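Local coordinates for transcriptional regulator (LacI family) (Clostridium acetobutylicum ATCC 824, PDB 3G85), which probably regulates transcription by binding DNA as a LacI-family repressor-like protein, seen here through its periplasmic-binding-protein-like portion, at residues 15-20 with 72-77; 98-103 with 267-272; 105-110 with 246-251; 132-137 with 193-198. All coordinates share one frame; numbering follows the deposited sequence.

Contact 1 of 4, residues 15-20 with 72-77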
loop_
_atom_site.group_PDB
_atom_site.type_symbol
_atom_site.label_atom_id
_atom_site.label_comp_id
_atom_site.label_asym_id
_atom_site.label_seq_id
_atom_site.Cartn_x
_atom_site.Cartn_y
_atom_site.Cartn_z
ATOM N N ALA A 15 1.038 17.842 -9.704
ATOM C CA ALA A 15 1.785 17.670 -8.456
ATOM C C ALA A 15 1.371 16.370 -7.755
ATOM O O ALA A 15 0.167 16.087 -7.597
ATOM C CB ALA A 15 1.583 18.871 -7.530
ATOM N N LEU A 16 2.373 15.606 -7.325
ATOM C CA LEU A 16 2.142 14.481 -6.449
ATOM C C LEU A 16 2.457 14.961 -5.038
ATOM O O LEU A 16 3.633 15.187 -4.712
ATOM C CB LEU A 16 3.034 13.309 -6.814
ATOM C CG LEU A 16 2.966 12.074 -5.919
ATOM C CD1 LEU A 16 1.567 11.417 -5.972
ATOM C CD2 LEU A 16 4.059 11.109 -6.321
ATOM N N TYR A 17 1.413 15.135 -4.226
ATOM C CA TYR A 17 1.625 15.484 -2.819
ATOM C C TYR A 17 1.944 14.228 -2.002
ATOM O O TYR A 17 1.151 13.302 -1.992
ATOM C CB TYR A 17 0.401 16.192 -2.279
ATOM C CG TYR A 17 0.375 17.612 -2.751
ATOM C CD1 TYR A 17 1.103 18.589 -2.077
ATOM C CD2 TYR A 17 -0.311 17.968 -3.926
ATOM C CE1 TYR A 17 1.120 19.901 -2.511
ATOM C CE2 TYR A 17 -0.307 19.292 -4.396
ATOM C CZ TYR A 17 0.435 20.255 -3.677
ATOM O OH TYR A 17 0.469 21.562 -4.097
ATOM N N TRP A 18 3.088 14.262 -1.303
ATOM C CA TRP A 18 3.674 13.095 -0.643
ATOM C C TRP A 18 3.792 13.328 0.869
ATOM O O TRP A 18 4.724 14.012 1.343
ATOM C CB TRP A 18 5.079 12.811 -1.222
ATOM C CG TRP A 18 5.613 11.491 -0.747
ATOM C CD1 TRP A 18 6.488 11.266 0.278
ATOM C CD2 TRP A 18 5.309 10.203 -1.315
ATOM N NE1 TRP A 18 6.727 9.903 0.402
ATOM C CE2 TRP A 18 5.984 9.237 -0.546
ATOM C CE3 TRP A 18 4.461 9.773 -2.361
ATOM C CZ2 TRP A 18 5.925 7.867 -0.849
ATOM C CZ3 TRP A 18 4.362 8.394 -2.624
ATOM C CH2 TRP A 18 5.096 7.463 -1.863
ATOM N N SER A 19 2.831 12.786 1.603
ATOM C CA SER A 19 2.790 12.920 3.072
ATOM C C SER A 19 4.038 12.314 3.766
ATOM O O SER A 19 4.548 11.248 3.374
ATOM C CB SER A 19 1.524 12.248 3.582
ATOM O OG SER A 19 1.417 12.442 4.976
ATOM N N SER A 20 4.519 12.990 4.803
ATOM C CA SER A 20 5.687 12.507 5.554
ATOM C C SER A 20 5.426 11.177 6.307
ATOM O O SER A 20 6.371 10.500 6.727
ATOM C CB SER A 20 6.171 13.627 6.514
ATOM O OG SER A 20 5.199 13.835 7.515
ATOM N N ALA A 72 -3.556 17.730 -9.127
ATOM C CA ALA A 72 -2.778 17.132 -8.040
ATOM C C ALA A 72 -3.236 15.717 -7.800
ATOM O O ALA A 72 -4.414 15.407 -7.985
ATOM C CB ALA A 72 -2.938 17.934 -6.767
ATOM N N ILE A 73 -2.309 14.887 -7.336
ATOM C CA ILE A 73 -2.609 13.528 -6.885
ATOM C C ILE A 73 -2.125 13.511 -5.443
ATOM O O ILE A 73 -0.967 13.900 -5.189
ATOM C CB ILE A 73 -1.760 12.481 -7.647
ATOM C CG1 ILE A 73 -1.997 12.561 -9.168
ATOM C CG2 ILE A 73 -2.085 11.097 -7.125
ATOM C CD1 ILE A 73 -0.880 11.935 -10.027
ATOM N N ILE A 74 -2.965 13.058 -4.511
ATOM C CA ILE A 74 -2.544 12.973 -3.109
ATOM C C ILE A 74 -2.270 11.539 -2.782
ATOM O O ILE A 74 -3.195 10.733 -2.801
ATOM C CB ILE A 74 -3.612 13.448 -2.139
ATOM C CG1 ILE A 74 -4.344 14.696 -2.645
ATOM C CG2 ILE A 74 -2.970 13.600 -0.738
ATOM C CD1 ILE A 74 -3.486 15.903 -3.041
ATOM N N ALA A 75 -1.004 11.226 -2.499
ATOM C CA ALA A 75 -0.575 9.834 -2.289
ATOM C C ALA A 75 -1.220 9.141 -1.077
ATOM O O ALA A 75 -1.591 7.963 -1.162
ATOM C CB ALA A 75 0.945 9.761 -2.215
ATOM N N ASN A 76 -1.338 9.862 0.050
ATOM C CA ASN A 76 -1.918 9.286 1.263
ATOM C C ASN A 76 -2.571 10.363 2.108
ATOM O O ASN A 76 -1.954 10.861 3.065
ATOM C CB ASN A 76 -0.835 8.519 2.093
ATOM C CG ASN A 76 -1.402 7.937 3.398
ATOM O OD1 ASN A 76 -2.486 7.336 3.398
ATOM N ND2 ASN A 76 -0.682 8.131 4.513
ATOM N N ILE A 77 -3.792 10.769 1.741
ATOM C CA ILE A 77 -4.420 11.887 2.429
ATOM C C ILE A 77 -4.832 11.455 3.851
ATOM O O ILE A 77 -5.294 10.327 4.042
ATOM C CB ILE A 77 -5.609 12.457 1.611
ATOM C CG1 ILE A 77 -6.013 13.839 2.162
ATOM C CG2 ILE A 77 -6.780 11.411 1.511
ATOM C CD1 ILE A 77 -6.706 14.728 1.159
HETATM O O HOH W 1 0.112 12.281 0.618
#
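The Tyr17 ring meets Ala72 edge-on: the methyl CB of Ala72 lies in the ring plane, 3.8 Å from Tyr17 CE2. Ile74 reaches the same ring obliquely, its CD1 3.9 Å from Tyr17 CD2. On the other side of the sheet, Ala75 CB sits 3.5 Å from CE3 of the Trp18 indole, also at a slant, and Phe30 of helix 27-40 packs edge-to-face with that indole. Leu16 has CG anti to its backbone N (chi1 176°), and chi2 (64°) then turns CD1 to 3.8 Å from Ile73 CG2. The two segments are neighbouring parallel strands of the six-stranded Rossmann-like sheet in the N-terminal lobe of a type I periplasmic-binding-protein fold. Ile73 N bonds to Ala15 O (2.8 Å), Tyr17 N to Ile73 O, and Ala75 N to Tyr17 O. Past Ala75 the chains spread and a water takes over, donating to Tyr17 O and accepting from the backbone N atoms of Ser19 and Asn76. Three bonds thus hold this water where the direct pairing stops. Ser19 OG and Asn76 ND2 both bond Asp21 OD1, while Asn76 OD1 takes bonds from Arg99 and Asn139.

Contact 2 of 4, residues 98-103 with 267-272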
loop_
_atom_site.group_PDB
_atom_site.type_symbol
_atom_site.label_atom_id
_atom_site.label_comp_id
_atom_site.label_asym_id
_atom_site.label_seq_id
_atom_site.Cartn_x
_atom_site.Cartn_y
_atom_site.Cartn_z
ATOM N N ASN A 98 -5.928 5.581 -3.375
ATOM C CA ASN A 98 -6.470 4.593 -2.451
ATOM C C ASN A 98 -7.378 5.156 -1.351
ATOM O O ASN A 98 -7.203 4.842 -0.166
ATOM C CB ASN A 98 -5.325 3.760 -1.821
ATOM C CG ASN A 98 -5.734 2.325 -1.536
ATOM O OD1 ASN A 98 -6.731 1.818 -2.064
ATOM N ND2 ASN A 98 -4.956 1.659 -0.694
ATOM N N ARG A 99 -8.322 6.005 -1.740
ATOM C CA ARG A 99 -9.374 6.472 -0.854
ATOM C C ARG A 99 -10.578 6.582 -1.689
ATOM O O ARG A 99 -10.586 7.396 -2.609
ATOM C CB ARG A 99 -9.135 7.911 -0.414
ATOM C CG ARG A 99 -8.047 8.101 0.413
ATOM C CD ARG A 99 -8.381 7.805 1.876
ATOM N NE ARG A 99 -7.174 8.191 2.596
ATOM C CZ ARG A 99 -6.002 7.578 2.476
ATOM N NH1 ARG A 99 -5.880 6.490 1.698
ATOM N NH2 ARG A 99 -4.957 8.036 3.142
ATOM N N LEU A 100 -11.623 5.844 -1.356
ATOM C CA LEU A 100 -12.882 6.096 -2.008
ATOM C C LEU A 100 -13.487 7.453 -1.576
ATOM O O LEU A 100 -13.314 7.904 -0.452
ATOM C CB LEU A 100 -13.854 4.916 -1.887
ATOM C CG LEU A 100 -15.052 4.966 -2.869
ATOM C CD1 LEU A 100 -14.654 5.306 -4.341
ATOM C CD2 LEU A 100 -15.919 3.693 -2.795
ATOM N N SER A 101 -14.126 8.122 -2.522
ATOM C CA SER A 101 -14.714 9.415 -2.284
ATOM C C SER A 101 -15.968 9.541 -3.146
ATOM O O SER A 101 -16.016 9.025 -4.259
ATOM C CB SER A 101 -13.728 10.511 -2.633
ATOM O OG SER A 101 -14.304 11.808 -2.440
ATOM N N ASN A 102 -16.998 10.205 -2.634
ATOM C CA ASN A 102 -18.130 10.456 -3.506
ATOM C C ASN A 102 -18.021 11.896 -3.998
ATOM O O ASN A 102 -18.948 12.425 -4.583
ATOM C CB ASN A 102 -19.457 10.116 -2.797
ATOM C CG ASN A 102 -19.671 10.919 -1.537
ATOM O OD1 ASN A 102 -18.980 11.916 -1.286
ATOM N ND2 ASN A 102 -20.660 10.510 -0.739
ATOM N N LYS A 103 -16.869 12.539 -3.762
ATOM C CA LYS A 103 -16.659 13.908 -4.262
ATOM C C LYS A 103 -15.496 14.004 -5.273
ATOM O O LYS A 103 -15.594 14.661 -6.318
ATOM C CB LYS A 103 -16.423 14.882 -3.098
ATOM C CG LYS A 103 -16.157 16.324 -3.547
ATOM C CD LYS A 103 -16.016 17.249 -2.358
ATOM C CE LYS A 103 -15.812 18.682 -2.837
ATOM N NZ LYS A 103 -15.663 19.626 -1.692
ATOM N N PRO A 267 -17.146 12.082 -9.082
ATOM C CA PRO A 267 -16.053 11.110 -8.894
ATOM C C PRO A 267 -16.021 9.991 -9.943
ATOM O O PRO A 267 -17.024 9.321 -10.185
ATOM C CB PRO A 267 -16.359 10.521 -7.519
ATOM C CG PRO A 267 -17.889 10.493 -7.466
ATOM C CD PRO A 267 -18.344 11.690 -8.310
ATOM N N THR A 268 -14.873 9.832 -10.578
ATOM C CA THR A 268 -14.547 8.644 -11.332
ATOM C C THR A 268 -13.610 7.802 -10.445
ATOM O O THR A 268 -12.643 8.319 -9.879
ATOM C CB THR A 268 -13.903 9.041 -12.676
ATOM O OG1 THR A 268 -14.934 9.574 -13.539
ATOM C CG2 THR A 268 -13.225 7.835 -13.347
ATOM N N SER A 269 -13.911 6.517 -10.303
ATOM C CA SER A 269 -13.250 5.687 -9.307
ATOM C C SER A 269 -12.773 4.432 -10.019
ATOM O O SER A 269 -13.589 3.612 -10.444
ATOM C CB SER A 269 -14.220 5.333 -8.164
ATOM O OG SER A 269 -14.827 6.530 -7.678
ATOM N N ILE A 270 -11.457 4.327 -10.189
ATOM C CA ILE A 270 -10.835 3.138 -10.762
ATOM C C ILE A 270 -10.387 2.225 -9.631
ATOM O O ILE A 270 -9.654 2.651 -8.715
ATOM C CB ILE A 270 -9.602 3.469 -11.632
ATOM C CG1 ILE A 270 -9.910 4.603 -12.623
ATOM C CG2 ILE A 270 -9.119 2.211 -12.369
ATOM C CD1 ILE A 270 -11.250 4.437 -13.380
ATOM N N LEU A 271 -10.806 0.972 -9.711
ATOM C CA LEU A 271 -10.480 0.012 -8.710
ATOM C C LEU A 271 -9.567 -1.085 -9.284
ATOM O O LEU A 271 -9.993 -1.839 -10.142
ATOM C CB LEU A 271 -11.769 -0.592 -8.131
ATOM C CG LEU A 271 -11.593 -1.450 -6.880
ATOM C CD1 LEU A 271 -10.951 -0.693 -5.652
ATOM C CD2 LEU A 271 -12.934 -2.106 -6.468
ATOM N N PHE A 272 -8.322 -1.147 -8.806
ATOM C CA PHE A 272 -7.376 -2.159 -9.260
ATOM C C PHE A 272 -7.504 -3.428 -8.480
ATOM O O PHE A 272 -7.934 -3.424 -7.298
ATOM C CB PHE A 272 -5.916 -1.684 -9.133
ATOM C CG PHE A 272 -5.479 -0.790 -10.250
ATOM C CD1 PHE A 272 -4.560 -1.247 -11.193
ATOM C CD2 PHE A 272 -6.034 0.494 -10.390
ATOM C CE1 PHE A 272 -4.158 -0.424 -12.238
ATOM C CE2 PHE A 272 -5.645 1.326 -11.424
ATOM C CZ PHE A 272 -4.720 0.865 -12.352
HETATM O O HOH W 2 -13.679 8.357 -5.987
#
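Lys103 and Pro267 bring the two backbones to within 5.4 Å, CA to CA, and Leu100 and Ser269 stand 7.3 Å apart by the same measure. The chains run in opposite senses here, an irregular loop passing the start of strand 269-272 without regular sheet pairing. A cis peptide bond precedes Pro267, whose ring presses on the loop backbone and not on its side chains. CB of Pro267 lies 3.6 Å from Ser101 O, and its CG is equally near the carbonyl of Asn102. Further along, Leu100 CD1 rests 3.6 Å from Ser269 OG, with the Ser269 CB beside it. That hydroxyl lies beside the backbone N (chi1 -51°) and donates to a water 2.7 Å from OG, which in turn donates to Ser101 O. The water therefore spans the gap between serine hydroxyl and loop carbonyl. Within the loop, Ser101 OG accepts from Lys103 N in an ST turn and is also bonded to Tyr104 N. Lys103 extends fully and hands its NZ to backbone carbonyls at the end of helix 79-87 and just beyond, among them Ala88 O. The contact lies at the surface: strand 105-109 runs between strands 94-97 and 269-272, with Ser106 touched by both Leu100 and Ser269, and helix 245-260 covers Phe272 farther down the strand.

Contact 3 of 4, residues 105-110 with 246-251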
loop_
_atom_site.group_PDB
_atom_site.type_symbol
_atom_site.label_atom_id
_atom_site.label_comp_id
_atom_site.label_asym_id
_atom_site.label_seq_id
_atom_site.Cartn_x
_atom_site.Cartn_y
_atom_site.Cartn_z
ATOM N N SER A 105 -12.417 12.162 -7.619
ATOM C CA SER A 105 -11.983 10.977 -8.362
ATOM C C SER A 105 -10.814 10.292 -7.623
ATOM O O SER A 105 -10.057 10.924 -6.815
ATOM C CB SER A 105 -11.613 11.355 -9.806
ATOM O OG SER A 105 -12.744 11.929 -10.509
ATOM N N SER A 106 -10.672 9.000 -7.855
ATOM C CA SER A 106 -9.712 8.220 -7.103
ATOM C C SER A 106 -9.214 7.036 -7.910
ATOM O O SER A 106 -9.907 6.539 -8.818
ATOM C CB SER A 106 -10.307 7.744 -5.760
ATOM O OG SER A 106 -11.435 6.886 -5.961
ATOM N N VAL A 107 -7.991 6.597 -7.582
ATOM C CA VAL A 107 -7.439 5.350 -8.098
ATOM C C VAL A 107 -7.088 4.504 -6.855
ATOM O O VAL A 107 -6.256 4.922 -6.025
ATOM C CB VAL A 107 -6.190 5.623 -9.020
ATOM C CG1 VAL A 107 -5.530 4.366 -9.487
ATOM C CG2 VAL A 107 -6.582 6.439 -10.273
ATOM N N ASN A 108 -7.741 3.361 -6.714
ATOM C CA ASN A 108 -7.703 2.575 -5.474
ATOM C C ASN A 108 -7.409 1.130 -5.770
ATOM O O ASN A 108 -7.401 0.719 -6.928
ATOM C CB ASN A 108 -9.041 2.632 -4.720
ATOM C CG ASN A 108 -9.594 4.054 -4.549
ATOM O OD1 ASN A 108 -10.807 4.258 -4.654
ATOM N ND2 ASN A 108 -8.750 5.017 -4.315
ATOM N N VAL A 109 -7.122 0.355 -4.728
ATOM C CA VAL A 109 -6.955 -1.076 -4.918
ATOM C C VAL A 109 -7.986 -1.742 -4.014
ATOM O O VAL A 109 -8.436 -1.153 -3.030
ATOM C CB VAL A 109 -5.474 -1.522 -4.680
ATOM C CG1 VAL A 109 -5.116 -1.349 -3.185
ATOM C CG2 VAL A 109 -5.213 -2.972 -5.188
ATOM N N ASP A 110 -8.424 -2.953 -4.341
ATOM C CA ASP A 110 -9.402 -3.607 -3.437
ATOM C C ASP A 110 -8.706 -4.233 -2.242
ATOM O O ASP A 110 -8.259 -5.377 -2.286
ATOM C CB ASP A 110 -10.281 -4.631 -4.145
ATOM C CG ASP A 110 -11.544 -4.989 -3.298
ATOM O OD1 ASP A 110 -11.483 -4.991 -2.043
ATOM O OD2 ASP A 110 -12.607 -5.262 -3.888
ATOM N N GLU A 246 2.884 1.179 -9.656
ATOM C CA GLU A 246 3.310 1.747 -10.950
ATOM C C GLU A 246 2.120 1.992 -11.892
ATOM O O GLU A 246 1.975 3.117 -12.391
ATOM C CB GLU A 246 4.421 0.933 -11.640
ATOM C CG GLU A 246 5.693 0.831 -10.778
ATOM C CD GLU A 246 5.669 -0.309 -9.784
ATOM O OE1 GLU A 246 4.625 -0.962 -9.594
ATOM O OE2 GLU A 246 6.718 -0.532 -9.167
ATOM N N GLU A 247 1.285 0.970 -12.098
ATOM C CA GLU A 247 0.126 1.076 -12.980
ATOM C C GLU A 247 -0.892 2.068 -12.449
ATOM O O GLU A 247 -1.490 2.834 -13.227
ATOM C CB GLU A 247 -0.539 -0.284 -13.155
ATOM C CG GLU A 247 0.274 -1.254 -13.966
ATOM C CD GLU A 247 0.574 -0.772 -15.390
ATOM O OE1 GLU A 247 -0.192 0.040 -15.967
ATOM O OE2 GLU A 247 1.605 -1.210 -15.937
HETATM N N MSE A 248 -1.090 2.064 -11.126
HETATM C CA MSE A 248 -2.009 3.047 -10.505
HETATM C C MSE A 248 -1.576 4.495 -10.718
HETATM O O MSE A 248 -2.408 5.367 -11.020
HETATM C CB MSE A 248 -2.167 2.756 -9.007
HETATM C CG MSE A 248 -2.902 1.431 -8.779
HETATM SE SE MSE A 248 -2.806 0.882 -6.879
HETATM C CE MSE A 248 -4.078 2.177 -6.082
ATOM N N ALA A 249 -0.286 4.751 -10.535
ATOM C CA ALA A 249 0.263 6.086 -10.742
ATOM C C ALA A 249 0.078 6.549 -12.205
ATOM O O ALA A 249 -0.311 7.698 -12.448
ATOM C CB ALA A 249 1.743 6.132 -10.328
ATOM N N GLY A 250 0.311 5.647 -13.154
ATOM C CA GLY A 250 0.077 5.941 -14.569
ATOM C C GLY A 250 -1.390 6.274 -14.787
ATOM O O GLY A 250 -1.724 7.230 -15.514
ATOM N N THR A 251 -2.280 5.502 -14.172
ATOM C CA THR A 251 -3.730 5.744 -14.346
ATOM C C THR A 251 -4.183 7.100 -13.774
ATOM O O THR A 251 -5.105 7.749 -14.304
ATOM C CB THR A 251 -4.568 4.593 -13.756
ATOM O OG1 THR A 251 -4.261 3.393 -14.457
ATOM C CG2 THR A 251 -6.060 4.860 -13.917
#
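Val107 and Met248 carry this contact, their side chains lying alongside one another and pointing opposite ways. Met248 is present as selenomethionine. CG1 of Val107, anti to its backbone N (chi1 176°), lies 3.8 Å from Met248 CB and slightly nearer the carbonyl O of the same residue. The Met248 chain then bends at chi3 (74°) and lays its terminal CE over the strand backbone, 3.5 Å from Val107 O and just as near the carbonyl carbon of Asn108. The same methyl comes within 4.2 Å of Val109 CB, so one flexible side chain covers three consecutive strand residues. The second branch of Val107, CG2, crosses the Thr251 methyl CG2 obliquely at 4.0 Å; Met248 and Thr251, one helical turn apart, thus hold the valine from two positions. Helix packing on the strand is nearly antiparallel, at 169° and 8.7 Å between the segment axes, as in layered alpha/beta folds. Around this pair, Phe272 of the neighbouring strand 269-272 touches Val107, Met248 and Thr251, and Pro244 leans on Val109. Farther along helix 245-260, Cys252 and Leu255 also pack against Val107, so the helix lies along the sheet, packed against strands 105-109 and 269-272.

Contact 4 of 4, residues 132-137 with 193-198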
loop_
_atom_site.group_PDB
_atom_site.type_symbol
_atom_site.label_atom_id
_atom_site.label_comp_id
_atom_site.label_asym_id
_atom_site.label_seq_id
_atom_site.Cartn_x
_atom_site.Cartn_y
_atom_site.Cartn_z
ATOM N N ALA A 132 0.218 -12.690 12.602
ATOM C CA ALA A 132 0.267 -11.497 11.748
ATOM C C ALA A 132 1.176 -10.465 12.391
ATOM O O ALA A 132 1.073 -10.184 13.596
ATOM C CB ALA A 132 -1.143 -10.922 11.523
ATOM N N ILE A 133 2.114 -9.947 11.610
ATOM C CA ILE A 133 2.946 -8.860 12.063
ATOM C C ILE A 133 2.509 -7.640 11.279
ATOM O O ILE A 133 2.599 -7.625 10.034
ATOM C CB ILE A 133 4.427 -9.156 11.827
ATOM C CG1 ILE A 133 4.867 -10.390 12.662
ATOM C CG2 ILE A 133 5.279 -7.943 12.166
ATOM C CD1 ILE A 133 6.289 -10.818 12.338
ATOM N N LEU A 134 2.032 -6.641 12.016
ATOM C CA LEU A 134 1.366 -5.486 11.447
ATOM C C LEU A 134 1.986 -4.196 11.881
ATOM O O LEU A 134 2.037 -3.877 13.086
ATOM C CB LEU A 134 -0.107 -5.475 11.864
ATOM C CG LEU A 134 -0.926 -6.729 11.512
ATOM C CD1 LEU A 134 -2.323 -6.640 12.163
ATOM C CD2 LEU A 134 -1.054 -6.987 10.001
ATOM N N THR A 135 2.409 -3.419 10.898
ATOM C CA THR A 135 2.697 -2.031 11.130
ATOM C C THR A 135 1.381 -1.214 11.213
ATOM O O THR A 135 0.372 -1.564 10.579
ATOM C CB THR A 135 3.635 -1.506 10.062
ATOM O OG1 THR A 135 4.087 -0.198 10.440
ATOM C CG2 THR A 135 2.942 -1.481 8.655
ATOM N N GLU A 136 1.377 -0.157 12.024
ATOM C CA GLU A 136 0.129 0.593 12.286
ATOM C C GLU A 136 -0.510 1.136 10.995
ATOM O O GLU A 136 0.195 1.574 10.079
ATOM C CB GLU A 136 0.388 1.745 13.270
ATOM C CG GLU A 136 1.230 2.876 12.658
ATOM C CD GLU A 136 1.403 4.069 13.601
ATOM O OE1 GLU A 136 0.450 4.386 14.374
ATOM O OE2 GLU A 136 2.494 4.678 13.549
ATOM N N SER A 137 -1.831 1.075 10.920
ATOM C CA SER A 137 -2.540 1.522 9.725
ATOM C C SER A 137 -2.440 3.029 9.576
ATOM O O SER A 137 -2.776 3.779 10.490
ATOM C CB SER A 137 -4.000 1.087 9.751
ATOM O OG SER A 137 -4.100 -0.315 9.901
ATOM N N PHE A 193 1.313 -13.752 8.164
ATOM C CA PHE A 193 0.980 -12.615 7.321
ATOM C C PHE A 193 1.765 -11.374 7.765
ATOM O O PHE A 193 1.730 -10.996 8.938
ATOM C CB PHE A 193 -0.518 -12.355 7.423
ATOM C CG PHE A 193 -0.995 -11.127 6.691
ATOM C CD1 PHE A 193 -0.986 -11.089 5.283
ATOM C CD2 PHE A 193 -1.506 -10.053 7.401
ATOM C CE1 PHE A 193 -1.485 -9.986 4.601
ATOM C CE2 PHE A 193 -2.012 -8.906 6.710
ATOM C CZ PHE A 193 -1.981 -8.890 5.312
ATOM N N CYS A 194 2.462 -10.732 6.832
ATOM C CA CYS A 194 3.118 -9.444 7.147
ATOM C C CYS A 194 2.461 -8.368 6.309
ATOM O O CYS A 194 2.332 -8.536 5.104
ATOM C CB CYS A 194 4.611 -9.481 6.828
ATOM S SG CYS A 194 5.555 -10.729 7.754
ATOM N N ASN A 195 2.046 -7.278 6.921
ATOM C CA ASN A 195 1.317 -6.278 6.129
ATOM C C ASN A 195 2.261 -5.292 5.430
ATOM O O ASN A 195 1.812 -4.265 4.902
ATOM C CB ASN A 195 0.178 -5.588 6.936
ATOM C CG ASN A 195 0.679 -4.559 7.950
ATOM O OD1 ASN A 195 1.852 -4.520 8.291
ATOM N ND2 ASN A 195 -0.236 -3.707 8.441
ATOM N N SER A 196 3.559 -5.597 5.434
ATOM C CA SER A 196 4.484 -4.906 4.512
ATOM C C SER A 196 5.604 -5.864 4.119
ATOM O O SER A 196 5.986 -6.770 4.897
ATOM C CB SER A 196 5.033 -3.589 5.104
ATOM O OG SER A 196 6.275 -3.766 5.750
ATOM N N ASP A 197 6.121 -5.684 2.908
ATOM C CA ASP A 197 7.255 -6.494 2.457
ATOM C C ASP A 197 8.532 -6.165 3.219
ATOM O O ASP A 197 9.342 -7.069 3.424
ATOM C CB ASP A 197 7.513 -6.338 0.961
ATOM C CG ASP A 197 7.804 -4.894 0.590
ATOM O OD1 ASP A 197 6.888 -4.064 0.757
ATOM O OD2 ASP A 197 8.971 -4.582 0.221
ATOM N N SER A 198 8.711 -4.930 3.694
ATOM C CA SER A 198 9.920 -4.596 4.470
ATOM C C SER A 198 9.930 -5.412 5.758
ATOM O O SER A 198 10.960 -5.912 6.193
ATOM C CB SER A 198 9.968 -3.102 4.837
ATOM O OG SER A 198 10.222 -2.345 3.673
#
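The carboxamide of Asn195 grips the backbone of Thr135 with two bonds. Its OD1 accepts from Thr135 N at 2.9 Å, the donor tilted 23° from the carbonyl plane. Its ND2 gives a nearly straight bond, 3.1 Å, to a lone pair of Thr135 O, in the plane of both groups. Asn195 CG is placed for this between its backbone N and carbonyl carbon (chi1 75°), and the amide continues the pairing where the two strands part. Before that point, Asn195 N bonds Ile133 O (3.2 Å) and Ile133 N bonds Phe193 O. These are adjacent parallel strands of the central sheet in the C-terminal lobe of the periplasmic-binding-protein fold, and after strand 191-194 the chain passes into helix 197-209, whose N-cap is Ser196. Leu134 crosses Asn195 at about a right angle, its CD2 3.6 Å from Asn195 CB. The same methyl approaches the Phe193 ring obliquely, 3.9 Å from CE2, while Ala132 CB lies at the ring edge. Thr135 CG2 comes within 3.2 Å of Asn195 OD1. Phe149 of helix 140-155 stacks on Phe193, whereas Ile133 and Cys194 turn to the other side of the sheet, against Ile199 of helix 197-209.

Overall arrangement
From the N terminus, contact 1 closes first, joining strands 13-19 and 71-74 around 51 intervening residues, and is complete before the others open. Contact 2 then opens at residue 98 and closes at 267-272; within its span lies contact 3, and within that contact 4. Contact 4 belongs to the second lobe, its centre about 22 Å from the centre of contact 1. Contacts 2 and 3 return the chain to the first lobe, adding helix 245-260 and edge strand 269-272 beside strand 105-109. Contacts 2 and 3 also touch directly, through Asn98 N to Val107 O and Phe272 N to Asn108 O. Arg99 links contact 2 to Ile77 of contact 1.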